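Local coordinates for protein putative TetR-family transcriptional regulator (Rhodococcus sp., PDB 2G3B) that probably acts as a TetR-family transcriptional repressor, binding cis-regulatory DNA through its helix-turn-helix domain, at residues 54-58 and 100-104; 125-130 and 152-156. All coordinates share one frame; numbering follows the deposited sequence.

Contact 1. Residues 54-58 and 100-104; sequences ALNYI and AWNEL
L55 and I58, one helical turn apart on helix 47-66, meet A100, W101 and L104 of helix 92-110 through carbon atoms alone, burying 265 Å² in all. Among the aliphatic pairs, the L55 and L104 side chains run alongside each other, pointing opposite ways, with CD2 of L55 3.7 Å from CD1 of L104. I58 instead meets L104 tip to tip, its CD1 4.0 Å from L104 CD1. The same I58 CD1 lies 3.7 Å from A100 CB, so this methyl sits against both residues of one i, i+4 row. The torsion behind this reach is chi1 of I58 at -69°, which turns CG1 away from the carbonyl carbon and leaves CG2 to lean toward the indole.

The segment axes come no closer than 10.9 Å and run roughly antiparallel at 142°, a spacing bridged by the L55, I58, L104 and W101 side chains. In the TetR fold helix 47-66 links the DNA-binding head to the all-helical C-terminal domain, and here it packs against a helix of that domain. L104 also touches I21 of helix 2-23, while L118 of helix 115-139 lies against both L55 and W101.

The aromatic contacts involve the six-membered part of W101. The L55 and W101 side chains run nearly perpendicular, L55 CD2 standing 3.8 Å from W101 CZ3; I58 CG2 approaches W101 CE3 more loosely, at 4.2 Å. Both methyls meet the plane of the ring obliquely. With CG anti to the backbone N (chi1 -170°), the indole swings toward helix 47-66 although its CB does not point there.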
loop_
_atom_site.group_PDB
_atom_site.type_symbol
_atom_site.label_atom_id
_atom_site.label_comp_id
_atom_site.label_asym_id
_atom_site.label_seq_id
_atom_site.Cartn_x
_atom_site.Cartn_y
_atom_site.Cartn_z
ATOM N N ALA A 54 -16.675 10.156 -2.330
ATOM C CA ALA A 54 -15.338 10.516 -2.852
ATOM C C ALA A 54 -14.522 9.266 -3.235
ATOM O O ALA A 54 -13.864 9.243 -4.253
ATOM C CB ALA A 54 -14.528 11.350 -1.847
ATOM N N LEU A 55 -14.566 8.235 -2.402
ATOM C CA LEU A 55 -13.975 6.966 -2.805
ATOM C C LEU A 55 -14.484 6.562 -4.196
ATOM O O LEU A 55 -13.692 6.253 -5.077
ATOM C CB LEU A 55 -14.294 5.912 -1.751
ATOM C CG LEU A 55 -13.339 5.830 -0.566
ATOM C CD1 LEU A 55 -14.056 5.200 0.650
ATOM C CD2 LEU A 55 -12.071 5.008 -0.955
ATOM N N ASN A 56 -15.803 6.586 -4.415
ATOM C CA ASN A 56 -16.347 6.126 -5.696
ATOM C C ASN A 56 -15.978 7.059 -6.875
ATOM O O ASN A 56 -15.711 6.584 -7.990
ATOM C CB ASN A 56 -17.856 5.944 -5.603
ATOM C CG ASN A 56 -18.239 4.638 -4.944
ATOM O OD1 ASN A 56 -17.524 3.596 -5.074
ATOM N ND2 ASN A 56 -19.327 4.677 -4.198
ATOM N N TYR A 57 -15.999 8.366 -6.623
ATOM C CA TYR A 57 -15.560 9.378 -7.592
ATOM C C TYR A 57 -14.116 9.095 -8.101
ATOM O O TYR A 57 -13.879 9.053 -9.302
ATOM C CB TYR A 57 -15.649 10.750 -6.928
ATOM C CG TYR A 57 -15.303 11.896 -7.867
ATOM C CD1 TYR A 57 -16.228 12.335 -8.797
ATOM C CD2 TYR A 57 -14.026 12.468 -7.858
ATOM C CE1 TYR A 57 -15.919 13.362 -9.686
ATOM C CE2 TYR A 57 -13.702 13.504 -8.750
ATOM C CZ TYR A 57 -14.667 13.942 -9.642
ATOM O OH TYR A 57 -14.402 14.978 -10.527
ATOM N N ILE A 58 -13.189 8.891 -7.166
ATOM C CA ILE A 58 -11.768 8.601 -7.445
ATOM C C ILE A 58 -11.668 7.301 -8.276
ATOM O O ILE A 58 -10.915 7.223 -9.292
ATOM C CB ILE A 58 -10.989 8.503 -6.099
ATOM C CG1 ILE A 58 -10.924 9.911 -5.441
ATOM C CG2 ILE A 58 -9.605 7.943 -6.280
ATOM C CD1 ILE A 58 -10.650 9.844 -3.932
ATOM N N ALA A 100 -4.825 10.446 -2.953
ATOM C CA ALA A 100 -6.091 10.382 -2.187
ATOM C C ALA A 100 -6.383 8.940 -1.793
ATOM O O ALA A 100 -6.679 8.676 -0.642
ATOM C CB ALA A 100 -7.247 10.955 -2.993
ATOM N N TRP A 101 -6.175 7.990 -2.718
ATOM C CA TRP A 101 -6.405 6.589 -2.406
ATOM C C TRP A 101 -5.414 6.121 -1.337
ATOM O O TRP A 101 -5.796 5.440 -0.406
ATOM C CB TRP A 101 -6.250 5.743 -3.684
ATOM C CG TRP A 101 -6.676 4.372 -3.522
ATOM C CD1 TRP A 101 -5.887 3.285 -3.172
ATOM C CD2 TRP A 101 -8.001 3.871 -3.710
ATOM N NE1 TRP A 101 -6.682 2.157 -3.120
ATOM C CE2 TRP A 101 -7.971 2.485 -3.443
ATOM C CE3 TRP A 101 -9.228 4.469 -4.031
ATOM C CZ2 TRP A 101 -9.124 1.673 -3.535
ATOM C CZ3 TRP A 101 -10.364 3.669 -4.113
ATOM C CH2 TRP A 101 -10.294 2.278 -3.869
ATOM N N ASN A 102 -4.136 6.442 -1.512
ATOM C CA ASN A 102 -3.100 6.164 -0.527
ATOM C C ASN A 102 -3.487 6.629 0.890
ATOM O O ASN A 102 -3.354 5.871 1.864
ATOM C CB ASN A 102 -1.808 6.879 -0.972
ATOM C CG ASN A 102 -0.557 6.237 -0.397
ATOM O OD1 ASN A 102 0.087 6.802 0.473
ATOM N ND2 ASN A 102 -0.219 5.056 -0.879
ATOM N N GLU A 103 -4.009 7.866 0.984
ATOM C CA GLU A 103 -4.509 8.432 2.258
ATOM C C GLU A 103 -5.686 7.659 2.831
ATOM O O GLU A 103 -5.714 7.318 4.008
ATOM C CB GLU A 103 -4.930 9.909 2.088
ATOM C CG GLU A 103 -3.743 10.866 1.949
ATOM C CD GLU A 103 -3.011 11.091 3.281
ATOM O OE1 GLU A 103 -3.571 10.800 4.377
ATOM O OE2 GLU A 103 -1.868 11.605 3.215
ATOM N N LEU A 104 -6.669 7.405 2.004
ATOM C CA LEU A 104 -7.842 6.632 2.452
ATOM C C LEU A 104 -7.500 5.229 2.888
ATOM O O LEU A 104 -8.032 4.715 3.916
ATOM C CB LEU A 104 -8.857 6.577 1.320
ATOM C CG LEU A 104 -9.486 7.958 1.045
ATOM C CD1 LEU A 104 -9.980 8.027 -0.400
ATOM C CD2 LEU A 104 -10.615 8.330 2.037
#

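Contact 2. Residues 125-130 and 152-156; sequences WVSEIA and AVTMT
This is a buried, close helix-helix packing inside the all-helical C-terminal domain, which in TetR-family regulators usually binds the effector; here helix 115-139 crosses helix 148-167 beside the second subunit. The segment axes approach to 8.7 Å at 117° between their directions, and the CA atoms of A130 and A152 are 5.0 Å apart. Small residues permit that closeness: A152 CB rests on the backbone of the other helix, 3.4 Å from V126 O, and touches the side chains of V126, I129 and A130.

At the other end, T156 CG2 lies over one face of the W125 indole, a CH-pi contact 3.7 Å from the centroid of the five-membered ring and 18° off its normal. With CG anti to the backbone N (chi1 177°) the indole extends toward T156, and the small chi2 turns a face to it. I129 CG1 lies 3.8 Å from T156 CG2, beside the ring-facing methyl. Replacing W125 with an alanine would probably open a gap over T156 CG2 and leave that methyl without its aromatic face.

R165 of the second subunit packs on W125 and V126 and hydrogen-bonds to T156 OG1, tying this crossing to the dimer interface. Within its own helix T156 OG1 is 2.9 Å from A152 O and also near V153 O, and V126 CG2 lies 3.5 Å from T156 OG1.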
loop_
_atom_site.group_PDB
_atom_site.type_symbol
_atom_site.label_atom_id
_atom_site.label_comp_id
_atom_site.label_asym_id
_atom_site.label_seq_id
_atom_site.Cartn_x
_atom_site.Cartn_y
_atom_site.Cartn_z
ATOM N N TRP A 125 -13.021 -2.340 -8.224
ATOM C CA TRP A 125 -11.782 -2.323 -8.998
ATOM C C TRP A 125 -11.295 -3.751 -9.255
ATOM O O TRP A 125 -10.981 -4.144 -10.401
ATOM C CB TRP A 125 -10.717 -1.513 -8.227
ATOM C CG TRP A 125 -9.352 -1.441 -8.846
ATOM C CD1 TRP A 125 -9.014 -1.630 -10.178
ATOM C CD2 TRP A 125 -8.119 -1.155 -8.147
ATOM N NE1 TRP A 125 -7.614 -1.484 -10.315
ATOM C CE2 TRP A 125 -7.063 -1.214 -9.091
ATOM C CE3 TRP A 125 -7.812 -0.913 -6.796
ATOM C CZ2 TRP A 125 -5.720 -0.984 -8.740
ATOM C CZ3 TRP A 125 -6.486 -0.697 -6.430
ATOM C CH2 TRP A 125 -5.454 -0.734 -7.396
ATOM N N VAL A 126 -11.219 -4.517 -8.193
ATOM C CA VAL A 126 -10.834 -5.937 -8.290
ATOM C C VAL A 126 -11.683 -6.714 -9.336
ATOM O O VAL A 126 -11.169 -7.501 -10.133
ATOM C CB VAL A 126 -10.973 -6.578 -6.890
ATOM C CG1 VAL A 126 -10.863 -8.136 -6.988
ATOM C CG2 VAL A 126 -9.816 -6.055 -5.954
ATOM N N SER A 127 -12.985 -6.457 -9.340
ATOM C CA SER A 127 -13.923 -7.129 -10.230
ATOM C C SER A 127 -13.668 -6.855 -11.701
ATOM O O SER A 127 -13.860 -7.740 -12.537
ATOM C CB SER A 127 -15.369 -6.776 -9.832
ATOM O OG SER A 127 -16.287 -7.556 -10.540
ATOM N N GLU A 128 -13.213 -5.644 -12.043
ATOM C CA GLU A 128 -12.881 -5.354 -13.451
ATOM C C GLU A 128 -11.748 -6.241 -13.877
ATOM O O GLU A 128 -11.753 -6.780 -14.981
ATOM C CB GLU A 128 -12.388 -3.913 -13.636
ATOM C CG GLU A 128 -13.285 -2.855 -13.133
ATOM C CD GLU A 128 -12.627 -1.423 -13.274
ATOM O OE1 GLU A 128 -11.546 -1.295 -13.896
ATOM O OE2 GLU A 128 -13.182 -0.456 -12.751
ATOM N N ILE A 129 -10.763 -6.400 -12.992
ATOM C CA ILE A 129 -9.608 -7.233 -13.285
ATOM C C ILE A 129 -9.969 -8.721 -13.293
ATOM O O ILE A 129 -9.596 -9.452 -14.230
ATOM C CB ILE A 129 -8.464 -6.992 -12.275
ATOM C CG1 ILE A 129 -7.938 -5.547 -12.349
ATOM C CG2 ILE A 129 -7.322 -7.985 -12.537
ATOM C CD1 ILE A 129 -7.246 -5.230 -13.713
ATOM N N ALA A 130 -10.695 -9.191 -12.268
ATOM C CA ALA A 130 -11.184 -10.584 -12.256
ATOM C C ALA A 130 -11.979 -10.897 -13.514
ATOM O O ALA A 130 -11.792 -11.936 -14.119
ATOM C CB ALA A 130 -12.064 -10.842 -11.016
ATOM N N ALA A 152 -6.718 -11.233 -9.186
ATOM C CA ALA A 152 -7.157 -9.846 -9.334
ATOM C C ALA A 152 -6.883 -9.124 -8.046
ATOM O O ALA A 152 -6.436 -7.982 -8.069
ATOM C CB ALA A 152 -8.652 -9.805 -9.661
ATOM N N VAL A 153 -7.117 -9.798 -6.920
ATOM C CA VAL A 153 -6.797 -9.228 -5.601
ATOM C C VAL A 153 -5.298 -8.929 -5.547
ATOM O O VAL A 153 -4.863 -7.837 -5.147
ATOM C CB VAL A 153 -7.200 -10.165 -4.417
ATOM C CG1 VAL A 153 -6.547 -9.689 -3.087
ATOM C CG2 VAL A 153 -8.746 -10.203 -4.263
ATOM N N THR A 154 -4.506 -9.911 -5.964
ATOM C CA THR A 154 -3.068 -9.799 -5.939
ATOM C C THR A 154 -2.516 -8.693 -6.868
ATOM O O THR A 154 -1.662 -7.897 -6.478
ATOM C CB THR A 154 -2.489 -11.210 -6.243
ATOM O OG1 THR A 154 -2.888 -12.029 -5.175
ATOM C CG2 THR A 154 -1.006 -11.194 -6.291
HETATM N N MSE A 155 -3.017 -8.636 -8.093
HETATM C CA MSE A 155 -2.527 -7.637 -9.026
HETATM C C MSE A 155 -2.874 -6.239 -8.577
HETATM O O MSE A 155 -2.042 -5.343 -8.654
HETATM C CB MSE A 155 -3.065 -7.885 -10.418
HETATM C CG MSE A 155 -2.387 -9.055 -11.074
HETATM SE SE MSE A 155 -3.197 -9.583 -12.734
HETATM C CE MSE A 155 -4.314 -8.039 -13.071
ATOM N N THR A 156 -4.093 -6.049 -8.090
ATOM C CA THR A 156 -4.483 -4.704 -7.635
ATOM C C THR A 156 -3.742 -4.348 -6.356
ATOM O O THR A 156 -3.403 -3.176 -6.139
ATOM C CB THR A 156 -5.976 -4.563 -7.447
ATOM O OG1 THR A 156 -6.422 -5.545 -6.520
ATOM C CG2 THR A 156 -6.716 -4.709 -8.810
#

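How the contacts relate
Both segments of contact 1 precede those of contact 2 in the sequence, and helix 92-110 is followed directly by helix 115-139, which carries half of contact 2. Their centres lie about 17 Å apart, yet the nearest atoms are only about 4 Å apart without touching. Helix 115-139 bridges them: its L118 packs on contact 1, while W125 belongs to contact 2. E160 of helix 148-167 touches both W101 and W125. Bound glycerol lies about 4 Å from the side chain of W101, and also about 3 Å from that of W125; it probably comes from crystallisation, but may mark a pocket. Both contacts also reach the second subunit.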